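Local structure of inositol-1-monophosphatase SuhB (Mycobacterium tuberculosis, 2Q74) at residues C166-L177 and A268-A278; Y145-A153 and A240-A248. The protein catalyses the magnesium-dependent hydrolysis of inositol 1-phosphate to free myo-inositol and phosphate, the last step of myo-inositol biosynthesis from glucose 6-phosphate. All coordinates share one frame; numbering follows the deposited sequence.

Interaction 1: residues C166-L177 and A268-A278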
loop_
_atom_site.group_PDB
_atom_site.type_symbol
_atom_site.label_atom_id
_atom_site.label_comp_id
_atom_site.label_asym_id
_atom_site.label_seq_id
_atom_site.Cartn_x
_atom_site.Cartn_y
_atom_site.Cartn_z
ATOM N N CYS A 166 -0.746 18.679 5.708
ATOM C CA CYS A 166 -0.517 18.159 4.376
ATOM C C CYS A 166 0.685 18.859 3.778
ATOM O O CYS A 166 1.210 19.794 4.351
ATOM C CB CYS A 166 -1.754 18.338 3.507
ATOM S SG CYS A 166 -2.311 20.022 3.514
ATOM N N THR A 167 1.129 18.381 2.629
ATOM C CA THR A 167 2.358 18.850 2.034
ATOM C C THR A 167 2.156 20.224 1.418
ATOM O O THR A 167 1.041 20.707 1.345
ATOM C CB THR A 167 2.833 17.872 0.949
ATOM O OG1 THR A 167 1.868 17.843 -0.102
ATOM C CG2 THR A 167 2.993 16.478 1.502
ATOM N N GLY A 168 3.233 20.836 0.946
ATOM C CA GLY A 168 3.161 22.135 0.265
ATOM C C GLY A 168 3.531 22.077 -1.215
ATOM O O GLY A 168 4.093 23.029 -1.729
ATOM N N VAL A 169 3.233 20.969 -1.894
ATOM C CA VAL A 169 3.471 20.843 -3.339
ATOM C C VAL A 169 2.761 21.924 -4.130
ATOM O O VAL A 169 1.617 22.247 -3.816
ATOM C CB VAL A 169 2.931 19.497 -3.949
ATOM C CG1 VAL A 169 4.063 18.659 -4.499
ATOM C CG2 VAL A 169 2.011 18.761 -2.975
ATOM N N ASP A 170 3.423 22.412 -5.183
ATOM C CA ASP A 170 2.862 23.440 -6.109
ATOM C C ASP A 170 2.552 22.863 -7.480
ATOM O O ASP A 170 1.514 23.171 -8.055
ATOM C CB ASP A 170 3.849 24.585 -6.315
ATOM C CG ASP A 170 4.163 25.292 -5.043
ATOM O OD1 ASP A 170 3.322 25.224 -4.118
ATOM O OD2 ASP A 170 5.258 25.900 -4.961
ATOM N N GLU A 171 3.468 22.056 -8.010
ATOM C CA GLU A 171 3.306 21.511 -9.334
ATOM C C GLU A 171 2.648 20.145 -9.256
ATOM O O GLU A 171 3.184 19.216 -8.649
ATOM C CB GLU A 171 4.655 21.416 -10.058
ATOM C CG GLU A 171 5.312 22.767 -10.361
ATOM C CD GLU A 171 6.632 22.962 -9.619
ATOM O OE1 GLU A 171 6.620 23.122 -8.372
ATOM O OE2 GLU A 171 7.687 22.952 -10.292
ATOM N N LEU A 172 1.490 20.028 -9.895
ATOM C CA LEU A 172 0.778 18.759 -9.993
ATOM C C LEU A 172 1.633 17.637 -10.556
ATOM O O LEU A 172 1.349 16.509 -10.286
ATOM C CB LEU A 172 -0.490 18.917 -10.847
ATOM C CG LEU A 172 -1.470 17.732 -10.904
ATOM C CD1 LEU A 172 -2.067 17.413 -9.516
ATOM C CD2 LEU A 172 -2.572 18.034 -11.950
ATOM N N SER A 173 2.669 17.949 -11.330
ATOM C CA SER A 173 3.615 16.936 -11.842
ATOM C C SER A 173 4.552 16.439 -10.769
ATOM O O SER A 173 5.325 15.516 -10.997
ATOM C CB SER A 173 4.471 17.517 -12.962
ATOM O OG SER A 173 5.311 18.533 -12.457
ATOM N N MET A 174 4.488 17.075 -9.607
ATOM C CA MET A 174 5.286 16.704 -8.453
ATOM C C MET A 174 4.444 16.004 -7.379
ATOM O O MET A 174 4.954 15.653 -6.317
ATOM C CB MET A 174 5.906 17.972 -7.871
ATOM C CG MET A 174 6.986 18.568 -8.742
ATOM S SD MET A 174 8.544 17.671 -8.543
ATOM C CE MET A 174 8.461 16.322 -9.760
ATOM N N ALA A 175 3.158 15.808 -7.661
ATOM C CA ALA A 175 2.225 15.316 -6.671
ATOM C C ALA A 175 2.101 13.785 -6.735
ATOM O O ALA A 175 2.058 13.201 -7.821
ATOM C CB ALA A 175 0.885 15.976 -6.865
ATOM N N LEU A 176 2.069 13.148 -5.562
ATOM C CA LEU A 176 1.789 11.722 -5.469
ATOM C C LEU A 176 0.294 11.533 -5.195
ATOM O O LEU A 176 -0.227 11.968 -4.154
ATOM C CB LEU A 176 2.623 11.099 -4.355
ATOM C CG LEU A 176 2.560 9.623 -4.111
ATOM C CD1 LEU A 176 3.058 8.873 -5.321
ATOM C CD2 LEU A 176 3.410 9.343 -2.889
ATOM N N LEU A 177 -0.381 10.884 -6.138
ATOM C CA LEU A 177 -1.819 10.783 -6.115
ATOM C C LEU A 177 -2.261 9.366 -5.760
ATOM O O LEU A 177 -1.814 8.399 -6.369
ATOM C CB LEU A 177 -2.368 11.150 -7.481
ATOM C CG LEU A 177 -3.875 11.069 -7.660
ATOM C CD1 LEU A 177 -4.592 12.220 -6.935
ATOM C CD2 LEU A 177 -4.172 11.078 -9.127
ATOM N N ALA A 268 -3.456 18.642 -1.320
ATOM C CA ALA A 268 -2.727 19.755 -0.766
ATOM C C ALA A 268 -3.183 21.027 -1.504
ATOM O O ALA A 268 -3.413 21.000 -2.710
ATOM C CB ALA A 268 -1.253 19.545 -0.900
ATOM N N PRO A 269 -3.320 22.144 -0.776
ATOM C CA PRO A 269 -3.956 23.365 -1.301
ATOM C C PRO A 269 -3.248 23.971 -2.508
ATOM O O PRO A 269 -3.903 24.522 -3.410
ATOM C CB PRO A 269 -3.883 24.322 -0.113
ATOM C CG PRO A 269 -2.764 23.803 0.717
ATOM C CD PRO A 269 -2.868 22.332 0.612
ATOM N N GLY A 270 -1.920 23.859 -2.518
ATOM C CA GLY A 270 -1.117 24.420 -3.590
ATOM C C GLY A 270 -1.356 23.760 -4.929
ATOM O O GLY A 270 -0.900 24.267 -5.958
ATOM N N ILE A 271 -2.099 22.653 -4.924
ATOM C CA ILE A 271 -2.238 21.812 -6.103
ATOM C C ILE A 271 -3.685 21.418 -6.421
ATOM O O ILE A 271 -3.956 20.771 -7.426
ATOM C CB ILE A 271 -1.317 20.576 -5.920
ATOM C CG1 ILE A 271 -0.428 20.415 -7.147
ATOM C CG2 ILE A 271 -2.093 19.289 -5.516
ATOM C CD1 ILE A 271 0.913 19.793 -6.792
ATOM N N ALA A 272 -4.613 21.862 -5.587
ATOM C CA ALA A 272 -6.013 21.488 -5.710
ATOM C C ALA A 272 -6.657 21.961 -7.006
ATOM O O ALA A 272 -7.251 21.150 -7.710
ATOM C CB ALA A 272 -6.794 22.010 -4.530
ATOM N N ASP A 273 -6.536 23.259 -7.321
ATOM C CA ASP A 273 -7.104 23.809 -8.545
ATOM C C ASP A 273 -6.563 23.091 -9.756
ATOM O O ASP A 273 -7.326 22.612 -10.588
ATOM C CB ASP A 273 -6.785 25.300 -8.680
ATOM C CG ASP A 273 -7.374 26.126 -7.565
ATOM O OD1 ASP A 273 -8.376 25.678 -6.969
ATOM O OD2 ASP A 273 -6.844 27.227 -7.290
ATOM N N GLU A 274 -5.239 23.014 -9.853
ATOM C CA GLU A 274 -4.618 22.371 -10.991
ATOM C C GLU A 274 -5.119 20.925 -11.173
ATOM O O GLU A 274 -5.258 20.459 -12.302
ATOM C CB GLU A 274 -3.096 22.428 -10.870
ATOM C CG GLU A 274 -2.363 21.820 -12.073
ATOM C CD GLU A 274 -0.846 22.024 -12.024
ATOM O OE1 GLU A 274 -0.346 22.472 -10.961
ATOM O OE2 GLU A 274 -0.157 21.715 -13.034
ATOM N N LEU A 275 -5.397 20.227 -10.073
ATOM C CA LEU A 275 -5.871 18.840 -10.143
ATOM C C LEU A 275 -7.351 18.759 -10.541
ATOM O O LEU A 275 -7.746 17.892 -11.344
ATOM C CB LEU A 275 -5.664 18.134 -8.801
ATOM C CG LEU A 275 -6.331 16.766 -8.579
ATOM C CD1 LEU A 275 -5.710 15.646 -9.404
ATOM C CD2 LEU A 275 -6.271 16.448 -7.101
ATOM N N LEU A 276 -8.166 19.643 -9.964
ATOM C CA LEU A 276 -9.596 19.717 -10.307
ATOM C C LEU A 276 -9.820 20.011 -11.793
ATOM O O LEU A 276 -10.696 19.409 -12.424
ATOM C CB LEU A 276 -10.311 20.773 -9.459
ATOM C CG LEU A 276 -10.623 20.339 -8.021
ATOM C CD1 LEU A 276 -11.031 21.499 -7.131
ATOM C CD2 LEU A 276 -11.709 19.282 -8.022
ATOM N N ALA A 277 -9.010 20.916 -12.344
ATOM C CA ALA A 277 -9.054 21.249 -13.764
ATOM C C ALA A 277 -8.794 20.012 -14.629
ATOM O O ALA A 277 -9.619 19.664 -15.480
ATOM C CB ALA A 277 -8.041 22.342 -14.080
ATOM N N ALA A 278 -7.661 19.345 -14.401
ATOM C CA ALA A 278 -7.323 18.131 -15.140
ATOM C C ALA A 278 -8.429 17.071 -15.052
ATOM O O ALA A 278 -8.711 16.382 -16.023
ATOM C CB ALA A 278 -5.999 17.568 -14.652
#

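Interaction 2: residues Y145-A153 and A240-A248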
loop_
_atom_site.group_PDB
_atom_site.type_symbol
_atom_site.label_atom_id
_atom_site.label_comp_id
_atom_site.label_asym_id
_atom_site.label_seq_id
_atom_site.Cartn_x
_atom_site.Cartn_y
_atom_site.Cartn_z
ATOM N N TYR A 145 -5.863 8.279 13.668
ATOM C CA TYR A 145 -5.931 9.647 13.153
ATOM C C TYR A 145 -7.228 10.223 13.660
ATOM O O TYR A 145 -8.226 9.513 13.685
ATOM C CB TYR A 145 -5.948 9.632 11.622
ATOM C CG TYR A 145 -4.730 9.006 10.981
ATOM C CD1 TYR A 145 -4.617 7.614 10.839
ATOM C CD2 TYR A 145 -3.689 9.801 10.528
ATOM C CE1 TYR A 145 -3.479 7.036 10.246
ATOM C CE2 TYR A 145 -2.586 9.260 9.931
ATOM C CZ TYR A 145 -2.468 7.869 9.789
ATOM O OH TYR A 145 -1.327 7.369 9.207
ATOM N N SER A 146 -7.232 11.500 14.045
ATOM C CA SER A 146 -8.485 12.144 14.441
ATOM C C SER A 146 -8.491 13.637 14.237
ATOM O O SER A 146 -7.440 14.255 14.097
ATOM C CB SER A 146 -8.793 11.839 15.902
ATOM O OG SER A 146 -7.733 12.258 16.755
ATOM N N ALA A 147 -9.689 14.217 14.236
ATOM C CA ALA A 147 -9.850 15.644 14.047
ATOM C C ALA A 147 -11.209 16.071 14.564
ATOM O O ALA A 147 -12.079 15.232 14.790
ATOM C CB ALA A 147 -9.714 15.983 12.588
ATOM N N ALA A 148 -11.361 17.375 14.759
ATOM C CA ALA A 148 -12.644 18.004 15.074
ATOM C C ALA A 148 -12.652 19.450 14.544
ATOM O O ALA A 148 -11.596 20.088 14.483
ATOM C CB ALA A 148 -12.901 17.976 16.564
ATOM N N THR A 149 -13.825 19.955 14.147
ATOM C CA THR A 149 -13.915 21.285 13.503
ATOM C C THR A 149 -13.282 22.358 14.341
ATOM O O THR A 149 -13.667 22.559 15.492
ATOM C CB THR A 149 -15.357 21.729 13.203
ATOM O OG1 THR A 149 -16.246 21.177 14.185
ATOM C CG2 THR A 149 -15.790 21.268 11.823
ATOM N N GLY A 150 -12.296 23.032 13.760
ATOM C CA GLY A 150 -11.604 24.127 14.416
ATOM C C GLY A 150 -10.463 23.702 15.309
ATOM O O GLY A 150 -9.718 24.540 15.799
ATOM N N LEU A 151 -10.291 22.403 15.505
ATOM C CA LEU A 151 -9.347 21.908 16.502
ATOM C C LEU A 151 -8.110 21.266 15.892
ATOM O O LEU A 151 -7.212 20.892 16.627
ATOM C CB LEU A 151 -10.067 20.932 17.446
ATOM C CG LEU A 151 -11.162 21.615 18.287
ATOM C CD1 LEU A 151 -11.900 20.589 19.161
ATOM C CD2 LEU A 151 -10.571 22.735 19.113
ATOM N N GLY A 152 -8.051 21.148 14.569
ATOM C CA GLY A 152 -6.922 20.502 13.917
ATOM C C GLY A 152 -7.004 18.979 13.862
ATOM O O GLY A 152 -7.913 18.376 14.417
ATOM N N ALA A 153 -6.041 18.375 13.174
ATOM C CA ALA A 153 -5.986 16.917 12.958
ATOM C C ALA A 153 -4.742 16.342 13.618
ATOM O O ALA A 153 -3.648 16.893 13.462
ATOM C CB ALA A 153 -5.928 16.619 11.473
ATOM N N ALA A 240 -12.337 12.691 5.574
ATOM C CA ALA A 240 -12.498 13.962 4.881
ATOM C C ALA A 240 -12.194 15.122 5.832
ATOM O O ALA A 240 -11.432 16.035 5.494
ATOM C CB ALA A 240 -13.903 14.075 4.309
ATOM N N LEU A 241 -12.770 15.046 7.027
ATOM C CA LEU A 241 -12.608 16.088 8.048
ATOM C C LEU A 241 -11.157 16.160 8.454
ATOM O O LEU A 241 -10.585 17.238 8.627
ATOM C CB LEU A 241 -13.457 15.765 9.278
ATOM C CG LEU A 241 -13.994 16.861 10.197
ATOM C CD1 LEU A 241 -14.117 16.315 11.651
ATOM C CD2 LEU A 241 -13.201 18.143 10.181
ATOM N N ILE A 242 -10.569 14.990 8.618
ATOM C CA ILE A 242 -9.191 14.888 9.063
ATOM C C ILE A 242 -8.273 15.574 8.054
ATOM O O ILE A 242 -7.523 16.493 8.414
ATOM C CB ILE A 242 -8.759 13.444 9.282
ATOM C CG1 ILE A 242 -9.552 12.825 10.459
ATOM C CG2 ILE A 242 -7.272 13.431 9.573
ATOM C CD1 ILE A 242 -9.475 11.315 10.584
ATOM N N ALA A 243 -8.375 15.172 6.785
ATOM C CA ALA A 243 -7.633 15.859 5.724
ATOM C C ALA A 243 -7.911 17.394 5.741
ATOM O O ALA A 243 -7.002 18.213 5.664
ATOM C CB ALA A 243 -7.939 15.238 4.379
ATOM N N ALA A 244 -9.164 17.773 5.894
ATOM C CA ALA A 244 -9.535 19.211 5.889
ATOM C C ALA A 244 -8.836 19.926 7.033
ATOM O O ALA A 244 -8.184 20.932 6.842
ATOM C CB ALA A 244 -11.044 19.386 5.981
ATOM N N GLU A 245 -8.916 19.365 8.221
ATOM C CA GLU A 245 -8.295 19.995 9.382
ATOM C C GLU A 245 -6.772 19.988 9.326
ATOM O O GLU A 245 -6.108 20.601 10.173
ATOM C CB GLU A 245 -8.768 19.310 10.666
ATOM C CG GLU A 245 -10.213 19.615 11.036
ATOM C CD GLU A 245 -10.456 21.075 11.303
ATOM O OE1 GLU A 245 -9.556 21.748 11.869
ATOM O OE2 GLU A 245 -11.558 21.550 10.944
ATOM N N ALA A 246 -6.229 19.286 8.341
ATOM C CA ALA A 246 -4.798 19.222 8.121
ATOM C C ALA A 246 -4.411 20.239 7.054
ATOM O O ALA A 246 -3.257 20.287 6.631
ATOM C CB ALA A 246 -4.383 17.770 7.702
ATOM N N GLY A 247 -5.386 21.040 6.621
ATOM C CA GLY A 247 -5.174 22.119 5.637
ATOM C C GLY A 247 -5.462 21.716 4.194
ATOM O O GLY A 247 -5.291 22.512 3.277
ATOM N N ALA A 248 -5.884 20.473 3.981
ATOM C CA ALA A 248 -6.138 20.002 2.623
ATOM C C ALA A 248 -7.415 20.606 2.054
ATOM O O ALA A 248 -8.339 20.942 2.769
ATOM C CB ALA A 248 -6.199 18.487 2.566
HETATM O O HOH W 1 -3.685 19.774 11.874
#

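Interaction 1: residues C166-L177 and A268-A278
Leu172 N donates to Glu274 OE1 at 3.2 Å, a nearly straight but weak hydrogen bond (163° at the hydrogen). The glutamate lies in the first turn of helix 272-280, where its negative charge would probably be favourable to the helix dipole. Its chain is extended, and it crosses the leucine at a slant, with Glu274 CG 3.7 Å from Leu172 CB. The Leu172 side chain is buried against the helix: CG stands anti to the backbone N (chi1 -172°), carrying the isobutyl end onto the helix, where its branches meet Glu274 and Leu275. Leu172 CD1 meets Leu275 CB at 3.7 Å, the two side chains crossing at about a right angle, while CD2 runs beside the backbone carbonyl and CG of Glu274. Ile271, at the N-cap position, enters the bend of the facing loop with its end methyl. Ile271 CD1 is 3.5 Å from Val169 CB and, on another side, 3.8 Å from Ala175 CB. Farther from the helix, Ala268 CB packs 3.9 Å from Val169 CG2 and also faces Thr167. The threonine hydroxyl has its main partner in Asp224, whose other carboxylate oxygen takes the backbone N of Leu176, so that one aspartate ties both arms of the loop. At the outer end Cys166 SG leans on Pro269 CD at 3.8 Å. Gly270, lacking a side chain, lets the chains come close, and its CA makes a CH...O contact of 3.5 Å with Val169 O. The helix also rests on the sheet, through Leu275 on Ala225 and Leu276 on Leu251. The arrangement is helix-on-sheet packing of an alpha/beta sandwich: the loop leading into strand 176-181 wraps the N-terminal end of a helix that packs on the five-stranded sheet of the inositol monophosphatase fold.

Interaction 2: residues Y145-A153 and A240-A248
The carboxylate of Glu245 lies with one face against the turn at residues 148-152, and each oxygen takes a backbone N-H from that side. Gly150 N reaches Glu245 OE2 at 3.3 Å, 49° out of the carboxylate plane; Gly152 N reaches Glu245 OE1 at 3.1 Å, tilted 38° from it. Between them, over the same face, Ala148 O stands 3.5 Å from Glu245 CD. A bend at the second torsion of the glutamate brings its head under the turn. This is a type II beta turn with Gly150 at its third position, closed by the bond from Leu151 N to Ala148 O, and it joins antiparallel strands 143-148 and 152-157 as a beta hairpin. Helix 233-245 packs across the hairpin, the axes of its segment 240-245 and of strand 145-148 passing 7.2 Å apart at 74°. Ile242 spreads over both strands: its CG1 lies 3.8 Å from Ala147 CB, CD1 continues toward the backbone and CB of Tyr145, and CG2 touches Ala153 CB at 3.9 Å. Leu241 CD1 flanks the strand end at Ala147 and Ala148. A Schellman motif with Gly247 at positive phi closes the last turn, Ala248 N bonding back to Ala243 O and Gly247 N to Ala244 O. A water accepts from Ala153 N at 3.0 Å and can donate to Glu245 O, 3.1 Å away, though other acceptors compete. Ser146 points away from helix 233-245 and bonds Glu16 of helix 8-33.

In the fold
The two interactions have centres 18 Å apart, and their segments alternate along the chain: 145-153, 166-177, 240-248, 268-278. Interaction 2 sets helix 233-245 on the seven-stranded sheet, whereas interaction 1 belongs to the five-stranded sheet, with helix 272-280 covering it. They touch where the chain runs from the first sheet to the second and where it turns out of helix 233-245: Cys166 N lies 3.1 Å from Ala246 O, a probable hydrogen bond, and Pro269 packs on Gly247. Within the alpha-beta-alpha-beta-alpha sandwich this links the helix end to loops bordering the five-stranded sheet. Helix 233-245 also carries Asp235, by similarity a magnesium and substrate ligand, whose side chain is about 12 Å from that of Ile242.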